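Local coordinates for protein tyrosinase (Aspergillus oryzae, PDB 6JU4) that probably oxidises L-tyrosine and L-dopa to L-dopaquinone with molecular oxygen at a pair of copper ions, the entry step of melanin synthesis, at residues L168-L173 with L259-A264; V179-P184 with L191-P196; E470-S475 with P544-V549. All coordinates share one frame; numbering follows the deposited sequence. Where two conformers were deposited one is given.

Contact 1. Residues L168-L173 with L259-A264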
# COMPACT_ATOMS: atom_id res chain seq x y z
N LEU B 168 -17.17 5.08 -0.69
CA LEU B 168 -16.39 6.32 -0.60
C LEU B 168 -14.95 6.03 -0.97
O LEU B 168 -14.48 4.92 -0.72
CB LEU B 168 -16.51 6.83 0.84
CG LEU B 168 -17.93 7.06 1.34
CD1 LEU B 168 -17.94 7.71 2.73
CD2 LEU B 168 -18.70 7.92 0.35
N ARG B 169 -14.23 6.97 -1.59
CA ARG B 169 -12.84 6.68 -1.94
C ARG B 169 -11.97 7.93 -1.93
O ARG B 169 -12.48 9.02 -2.18
CB ARG B 169 -12.74 6.12 -3.37
CG ARG B 169 -13.38 4.75 -3.57
CD ARG B 169 -13.12 4.26 -4.98
NE ARG B 169 -13.63 2.90 -5.18
CZ ARG B 169 -13.67 2.27 -6.34
NH1 ARG B 169 -13.28 2.90 -7.45
NH2 ARG B 169 -14.12 1.03 -6.42
N LEU B 170 -10.68 7.72 -1.71
CA LEU B 170 -9.70 8.77 -2.01
C LEU B 170 -9.76 9.13 -3.49
O LEU B 170 -10.14 8.30 -4.32
CB LEU B 170 -8.32 8.25 -1.64
CG LEU B 170 -7.85 8.36 -0.19
CD1 LEU B 170 -8.83 7.78 0.80
CD2 LEU B 170 -6.49 7.65 -0.11
N PRO B 171 -9.38 10.36 -3.85
CA PRO B 171 -9.43 10.75 -5.27
C PRO B 171 -8.62 9.82 -6.15
O PRO B 171 -7.53 9.38 -5.77
CB PRO B 171 -8.78 12.13 -5.29
CG PRO B 171 -8.93 12.64 -3.90
CD PRO B 171 -8.91 11.45 -2.98
N ILE B 172 -9.10 9.60 -7.37
CA ILE B 172 -8.34 8.82 -8.35
C ILE B 172 -6.90 9.29 -8.43
O ILE B 172 -5.93 8.53 -8.36
CB ILE B 172 -8.98 8.93 -9.74
CG1 ILE B 172 -10.41 8.36 -9.75
CG2 ILE B 172 -8.12 8.24 -10.79
CD1 ILE B 172 -11.21 8.77 -10.97
N LEU B 173 -6.75 10.61 -8.58
CA LEU B 173 -5.42 11.18 -8.80
C LEU B 173 -4.47 10.94 -7.63
O LEU B 173 -3.27 10.78 -7.84
CB LEU B 173 -5.54 12.70 -8.99
CG LEU B 173 -5.29 13.18 -10.40
CD1 LEU B 173 -5.44 14.69 -10.47
CD2 LEU B 173 -3.92 12.78 -10.94
N LEU B 259 -5.69 1.74 -0.55
CA LEU B 259 -6.75 0.76 -0.34
C LEU B 259 -7.17 0.70 1.13
O LEU B 259 -8.36 0.61 1.46
CB LEU B 259 -6.30 -0.62 -0.81
CG LEU B 259 -7.31 -1.59 -1.38
CD1 LEU B 259 -8.20 -1.00 -2.46
CD2 LEU B 259 -6.55 -2.81 -1.91
N ARG B 260 -6.16 0.75 2.00
CA ARG B 260 -6.44 0.74 3.44
C ARG B 260 -7.16 2.01 3.90
O ARG B 260 -8.11 1.97 4.71
CB ARG B 260 -5.14 0.51 4.21
CG ARG B 260 -5.36 0.62 5.72
CD ARG B 260 -6.14 -0.57 6.22
NE ARG B 260 -6.43 -0.55 7.65
CZ ARG B 260 -7.50 0.00 8.19
NH1 ARG B 260 -8.39 0.61 7.41
NH2 ARG B 260 -7.69 -0.05 9.50
N ALA B 261 -6.76 3.14 3.34
CA ALA B 261 -7.45 4.40 3.64
C ALA B 261 -8.88 4.34 3.16
O ALA B 261 -9.78 4.77 3.88
CB ALA B 261 -6.69 5.57 3.04
N ASN B 262 -9.14 3.78 1.98
CA ASN B 262 -10.51 3.65 1.48
C ASN B 262 -11.32 2.78 2.43
O ASN B 262 -12.49 3.09 2.72
CB ASN B 262 -10.58 3.06 0.08
CG ASN B 262 -10.21 4.05 -1.02
OD1 ASN B 262 -9.93 5.22 -0.74
ND2 ASN B 262 -10.16 3.58 -2.26
N LEU B 263 -10.72 1.72 2.94
CA LEU B 263 -11.45 0.86 3.88
C LEU B 263 -11.86 1.67 5.10
O LEU B 263 -13.01 1.59 5.54
CB LEU B 263 -10.57 -0.33 4.28
CG LEU B 263 -11.15 -1.26 5.36
CD1 LEU B 263 -12.46 -1.87 4.89
CD2 LEU B 263 -10.15 -2.35 5.73
N ALA B 264 -10.92 2.44 5.65
CA ALA B 264 -11.24 3.24 6.84
C ALA B 264 -12.33 4.25 6.53
O ALA B 264 -13.22 4.46 7.36
CB ALA B 264 -9.98 3.90 7.38
O HOH W 1 -9.57 5.42 -4.57
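Arg-169 and Leu-170, in an extended loop, pass beside helix 258-265 where Asn-262 faces them, with the CA atoms of Arg-169 and Asn-262 5.1 Å apart. The amide of Asn-262 does most of the joining. Its OD1 accepts the backbone N-H of Leu-170 at 2.8 Å from N, and the bond is almost straight (176° at the hydrogen), although the donor is tilted 31° from the carbonyl plane. The other end of the same amide serves a water that accepts from Asn-262 ND2 and donates to Leu-170 O. Both backbone polar groups of Leu-170 are thus gripped by one side chain, which should fix the rotation of the amide. The aliphatic part of Arg-169 runs past this amide, its CG 3.7 Å from Asn-262 ND2, and the guanidinium and amide planes are nearly parallel (6° apart). Extended from CG onward, the arginine sends its guanidinium away to a salt bridge with Glu-167 and a hydrogen bond to Asn-245 O of the second subunit. Beside the OD1 bond, both methyls of Leu-170 rest on Ala-261: CD1 and CD2 each lie 3.8 Å from the CB of that alanine. Leu-170 CD1 also comes to 3.2 Å from Asn-262 OD1, a close fit. Asn-266 ND2, one turn further on, binds Leu-168 O and extends the docking. A helix asparagine thus holds a loop residue, directly at N-H and by water at C=O, in the central di-copper domain, the side chain of Ala-261 about 11 Å from that of the copper ligand His-336.

Contact 2. Residues V179-P184 with L191-P196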
# COMPACT_ATOMS: atom_id res chain seq x y z
N VAL B 179 1.62 10.67 -13.53
CA VAL B 179 0.54 11.31 -14.30
C VAL B 179 1.10 11.83 -15.62
O VAL B 179 2.23 12.33 -15.68
CB VAL B 179 -0.13 12.43 -13.48
CG1 VAL B 179 0.90 13.45 -13.02
CG2 VAL B 179 -1.25 13.07 -14.27
N LYS B 180 0.33 11.66 -16.68
CA LYS B 180 0.69 12.10 -18.01
C LYS B 180 0.34 13.58 -18.19
O LYS B 180 -0.78 13.98 -17.89
CB LYS B 180 -0.09 11.30 -19.06
CG LYS B 180 0.47 9.94 -19.39
CD LYS B 180 -0.44 9.26 -20.41
CE LYS B 180 -0.10 9.65 -21.84
NZ LYS B 180 -0.80 8.82 -22.86
N VAL B 181 1.33 14.33 -18.67
CA VAL B 181 1.12 15.76 -18.87
C VAL B 181 1.49 16.12 -20.30
O VAL B 181 2.29 15.44 -20.94
CB VAL B 181 1.94 16.65 -17.91
CG1 VAL B 181 1.48 16.47 -16.47
CG2 VAL B 181 3.44 16.39 -18.00
N LEU B 182 0.90 17.22 -20.76
CA LEU B 182 1.24 17.76 -22.07
C LEU B 182 2.63 18.40 -22.04
O LEU B 182 3.09 18.85 -20.99
CB LEU B 182 0.24 18.83 -22.48
CG LEU B 182 -1.21 18.42 -22.71
CD1 LEU B 182 -2.10 19.64 -22.91
CD2 LEU B 182 -1.31 17.47 -23.90
N VAL B 183 3.25 18.43 -23.22
CA VAL B 183 4.51 19.14 -23.38
C VAL B 183 4.27 20.34 -24.29
O VAL B 183 4.09 20.16 -25.51
CB VAL B 183 5.63 18.25 -23.94
CG1 VAL B 183 6.88 19.07 -24.24
CG2 VAL B 183 5.94 17.12 -22.97
N PRO B 184 4.21 21.55 -23.76
CA PRO B 184 3.85 22.67 -24.63
C PRO B 184 4.83 22.78 -25.79
O PRO B 184 6.04 22.65 -25.59
CB PRO B 184 3.97 23.89 -23.71
CG PRO B 184 3.90 23.34 -22.32
CD PRO B 184 4.51 21.97 -22.39
N LEU B 191 4.20 13.28 -21.47
CA LEU B 191 5.25 12.72 -20.64
C LEU B 191 4.62 12.25 -19.33
O LEU B 191 3.81 12.97 -18.73
CB LEU B 191 6.34 13.75 -20.34
CG LEU B 191 7.48 13.91 -21.35
CD1 LEU B 191 8.38 15.08 -20.98
CD2 LEU B 191 8.29 12.63 -21.46
N SER B 192 5.02 11.06 -18.91
CA SER B 192 4.66 10.58 -17.58
C SER B 192 5.64 11.11 -16.54
O SER B 192 6.84 10.86 -16.67
CB SER B 192 4.65 9.05 -17.55
OG SER B 192 4.27 8.59 -16.27
N LYS B 193 5.12 11.82 -15.55
CA LYS B 193 5.94 12.41 -14.51
C LYS B 193 5.43 12.02 -13.12
O LYS B 193 4.26 11.68 -12.96
CB LYS B 193 5.95 13.94 -14.63
CG LYS B 193 6.57 14.41 -15.93
CD LYS B 193 6.76 15.92 -15.91
CE LYS B 193 7.60 16.40 -17.08
NZ LYS B 193 7.55 17.89 -17.16
N PRO B 194 6.29 12.08 -12.12
CA PRO B 194 5.86 11.81 -10.74
C PRO B 194 4.71 12.75 -10.39
O PRO B 194 4.73 13.95 -10.67
CB PRO B 194 7.09 12.09 -9.89
CG PRO B 194 8.23 11.87 -10.86
CD PRO B 194 7.73 12.39 -12.19
N ASN B 195 3.69 12.17 -9.76
CA ASN B 195 2.45 12.92 -9.47
C ASN B 195 2.61 13.65 -8.15
O ASN B 195 2.76 13.01 -7.10
CB ASN B 195 1.29 11.92 -9.44
CG ASN B 195 -0.03 12.57 -9.09
OD1 ASN B 195 -0.15 13.81 -8.98
ND2 ASN B 195 -1.05 11.75 -8.88
N PRO B 196 2.58 14.97 -8.15
CA PRO B 196 2.80 15.72 -6.91
C PRO B 196 1.62 15.62 -5.95
O PRO B 196 1.75 16.06 -4.80
CB PRO B 196 3.02 17.15 -7.41
CG PRO B 196 2.18 17.22 -8.65
CD PRO B 196 2.35 15.86 -9.31
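Val-181 and Lys-193 meet on one face of a two-stranded antiparallel hairpin, their side chains crossing at about a right angle, with Val-181 CG2 4.0 Å from Lys-193 CD. The lysine has its CG anti to the carbonyl carbon (chi1 -63°) and is extended beyond it, so its methylenes run past the valine and its ammonium reaches a salt bridge with Glu-48 of helix 41-55. Farther toward the turn, Val-183 CG2 packs against Leu-191 CD1 at 3.8 Å, the two branched side chains meeting at a slant. At the other end, Val-179 directs CG1 over the start of the loop after the second strand, 3.9 Å from Asn-195 CB. The amide of Asn-195 is turned to other partners: its OD1 accepts from Leu-197 N and its ND2 donates to Met-176 O. Val-179 and Val-181 also rest on Val-47 of helix 41-55, which packs on their face of the hairpin. Lys-180 and Ser-192, a non-hydrogen-bonded pair, point to the other face, where Ser-192 OG is hydrogen-bonded to Gln-235 of the second subunit. The backbones are paired by reciprocal bonds between Val-179 and Lys-193 and between Val-181 and Leu-191; the shortest runs from Val-181 N to Leu-191 O, 2.8 Å. Between these pairs, Lys-180 CA makes a CA-H...O contact of 3.3 Å with Leu-191 O. The chemistry is therefore divided: four peptide hydrogen bonds set the register, Val-179 and Val-181 turn their carbons to helix 41-55 while the Val-183/Leu-191 pair lies at the more exposed end, and the polar ends of Lys-193 and Ser-192 tie the hairpin to helix 41-55 and to the neighbouring subunit respectively.

Contact 3. Residues E470-S475 with P544-V549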
# COMPACT_ATOMS: atom_id res chain seq x y z
N GLU B 470 -37.99 6.46 13.94
CA GLU B 470 -37.32 6.99 15.12
C GLU B 470 -35.82 7.08 14.85
O GLU B 470 -35.31 6.42 13.93
CB GLU B 470 -37.57 6.15 16.36
CG GLU B 470 -36.93 4.77 16.30
CD GLU B 470 -37.82 3.69 16.90
OE1 GLU B 470 -38.90 3.44 16.32
OE2 GLU B 470 -37.44 3.11 17.93
N ASP B 471 -35.15 7.92 15.62
CA ASP B 471 -33.72 8.12 15.39
C ASP B 471 -32.97 7.88 16.70
O ASP B 471 -33.50 8.14 17.77
CB ASP B 471 -33.45 9.53 14.85
CG ASP B 471 -32.02 9.64 14.33
OD1 ASP B 471 -31.58 8.72 13.61
OD2 ASP B 471 -31.31 10.63 14.63
N TYR B 472 -31.73 7.40 16.59
CA TYR B 472 -30.82 7.31 17.73
C TYR B 472 -29.48 7.96 17.33
O TYR B 472 -29.00 7.75 16.23
CB TYR B 472 -30.56 5.87 18.16
CG TYR B 472 -31.75 5.12 18.69
CD1 TYR B 472 -32.70 4.61 17.81
CD2 TYR B 472 -31.94 4.94 20.06
CE1 TYR B 472 -33.79 3.92 18.27
CE2 TYR B 472 -33.05 4.25 20.53
CZ TYR B 472 -33.97 3.74 19.63
OH TYR B 472 -35.09 3.06 20.04
N ILE B 473 -28.92 8.70 18.29
CA ILE B 473 -27.60 9.29 18.16
C ILE B 473 -26.79 8.99 19.40
O ILE B 473 -27.36 8.81 20.49
CB ILE B 473 -27.67 10.81 17.92
CG1 ILE B 473 -28.44 11.54 19.01
CG2 ILE B 473 -28.23 11.10 16.53
CD1 ILE B 473 -28.51 13.04 18.81
N LEU B 474 -25.47 8.94 19.23
CA LEU B 474 -24.54 8.88 20.34
C LEU B 474 -23.88 10.26 20.52
O LEU B 474 -23.38 10.86 19.56
CB LEU B 474 -23.44 7.84 20.08
CG LEU B 474 -23.94 6.39 20.15
CD1 LEU B 474 -23.09 5.48 19.28
CD2 LEU B 474 -23.93 5.93 21.60
N SER B 475 -23.88 10.76 21.74
CA SER B 475 -23.11 11.95 22.09
C SER B 475 -21.78 11.54 22.72
O SER B 475 -21.71 10.57 23.49
CB SER B 475 -23.95 12.82 23.04
OG SER B 475 -24.25 12.08 24.22
N PRO B 544 -24.13 8.78 14.36
CA PRO B 544 -25.42 8.12 14.09
C PRO B 544 -25.45 6.81 14.88
O PRO B 544 -24.40 6.16 15.00
CB PRO B 544 -25.38 7.83 12.60
CG PRO B 544 -24.26 8.66 12.05
CD PRO B 544 -23.27 8.85 13.17
N ALA B 545 -26.60 6.42 15.38
CA ALA B 545 -26.70 5.13 16.08
C ALA B 545 -27.95 4.36 15.68
O ALA B 545 -28.20 3.27 16.19
CB ALA B 545 -26.63 5.34 17.59
N ARG B 546 -28.75 4.91 14.78
CA ARG B 546 -30.08 4.37 14.54
C ARG B 546 -30.02 2.92 14.07
O ARG B 546 -30.73 2.07 14.63
CB ARG B 546 -30.81 5.22 13.50
CG ARG B 546 -32.28 4.88 13.32
CD ARG B 546 -32.51 3.63 12.48
NE ARG B 546 -33.95 3.33 12.51
CZ ARG B 546 -34.49 2.67 13.53
NH1 ARG B 546 -33.72 2.24 14.53
NH2 ARG B 546 -35.80 2.44 13.54
N LEU B 547 -29.20 2.66 13.06
CA LEU B 547 -29.14 1.31 12.50
C LEU B 547 -28.50 0.33 13.46
O LEU B 547 -29.00 -0.79 13.64
CB LEU B 547 -28.43 1.34 11.15
CG LEU B 547 -29.16 2.10 10.04
CD1 LEU B 547 -28.27 2.16 8.80
CD2 LEU B 547 -30.50 1.45 9.71
N ALA B 548 -27.42 0.72 14.14
CA ALA B 548 -26.79 -0.18 15.10
C ALA B 548 -27.70 -0.49 16.28
O ALA B 548 -27.66 -1.61 16.81
CB ALA B 548 -25.48 0.44 15.56
N VAL B 549 -28.52 0.46 16.73
CA VAL B 549 -29.49 0.18 17.78
C VAL B 549 -30.53 -0.84 17.32
O VAL B 549 -30.89 -1.77 18.06
CB VAL B 549 -30.20 1.47 18.25
CG1 VAL B 549 -31.45 1.10 19.06
CG2 VAL B 549 -29.26 2.34 19.07
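Tyr-472, its CG anti to the carbonyl carbon (chi1 -64°), lays its ring over Val-549, whose CG1 stands anti to the backbone N (chi1 165°) and points into the ring. The result is a CH-pi contact: Val-549 CG1 lies 3.6 Å from the centroid of the Tyr-472 ring, almost on the ring normal, while CG2 of the same valine sits nearer the ring's root. At the far end of the ring, Tyr-472 OH donates to the anti lone pair of Glu-470 OE2 and also meets Lys-553 NZ, so the phenol is held at both face and tip. Arg-546, bent at chi2, folds back along the strand; Glu-470 O lies over one face of its guanidinium, offset toward the rim, and 3.5 Å from Arg-546 CG. Its NH2 hydrogen-bonds to Gly-468 O; Glu-470 OE1, 4.3 Å from Arg-546 NH2, is well out of the guanidinium plane, so any attraction is one of charge alone. Asp-471 OD1 touches Arg-546 CB and is itself salt-bridged to Arg-289, while OD2 is hydrogen-bonded to Tyr-603 OH. Where the helix begins, Ala-545 N donates to Tyr-472 O at 2.9 Å in a bent bond, the donor 42° above the carbonyl plane, and Ala-545 CB packs against Leu-474 CG at 3.9 Å. Tyr-472 N, buried here, has no partner. The arrangement is a strand-to-helix junction: strand 538-544 ends at Pro-544, Ala-545 takes the N-cap position, and the first helical turn packs on strand 470-478 in the mixed sheet of the C-terminal domain.

Overall arrangement
Contacts 1 and 2 belong to the central di-copper domain, contact 3 to the C-terminal domain. Along the chain, contact 2 is nested inside the loop closed by contact 1: the hairpin 178-182/190-194 comes between loop 168-173 and helix 258-265. Their centres are 23 Å apart, yet they touch where Leu-173 meets Val-179 and Asn-195. Contact 3 follows later, its centre 26 Å from that of contact 1 and 47 Å from that of contact 2, across the chain's centre from the hairpin. Helix 282-292 packs against both domains, on Leu-168 of contact 1 and on Ile-473 and Pro-544 of contact 3. Contacts 1 and 2 thus reach the second subunit, whereas no other chain touches contact 3.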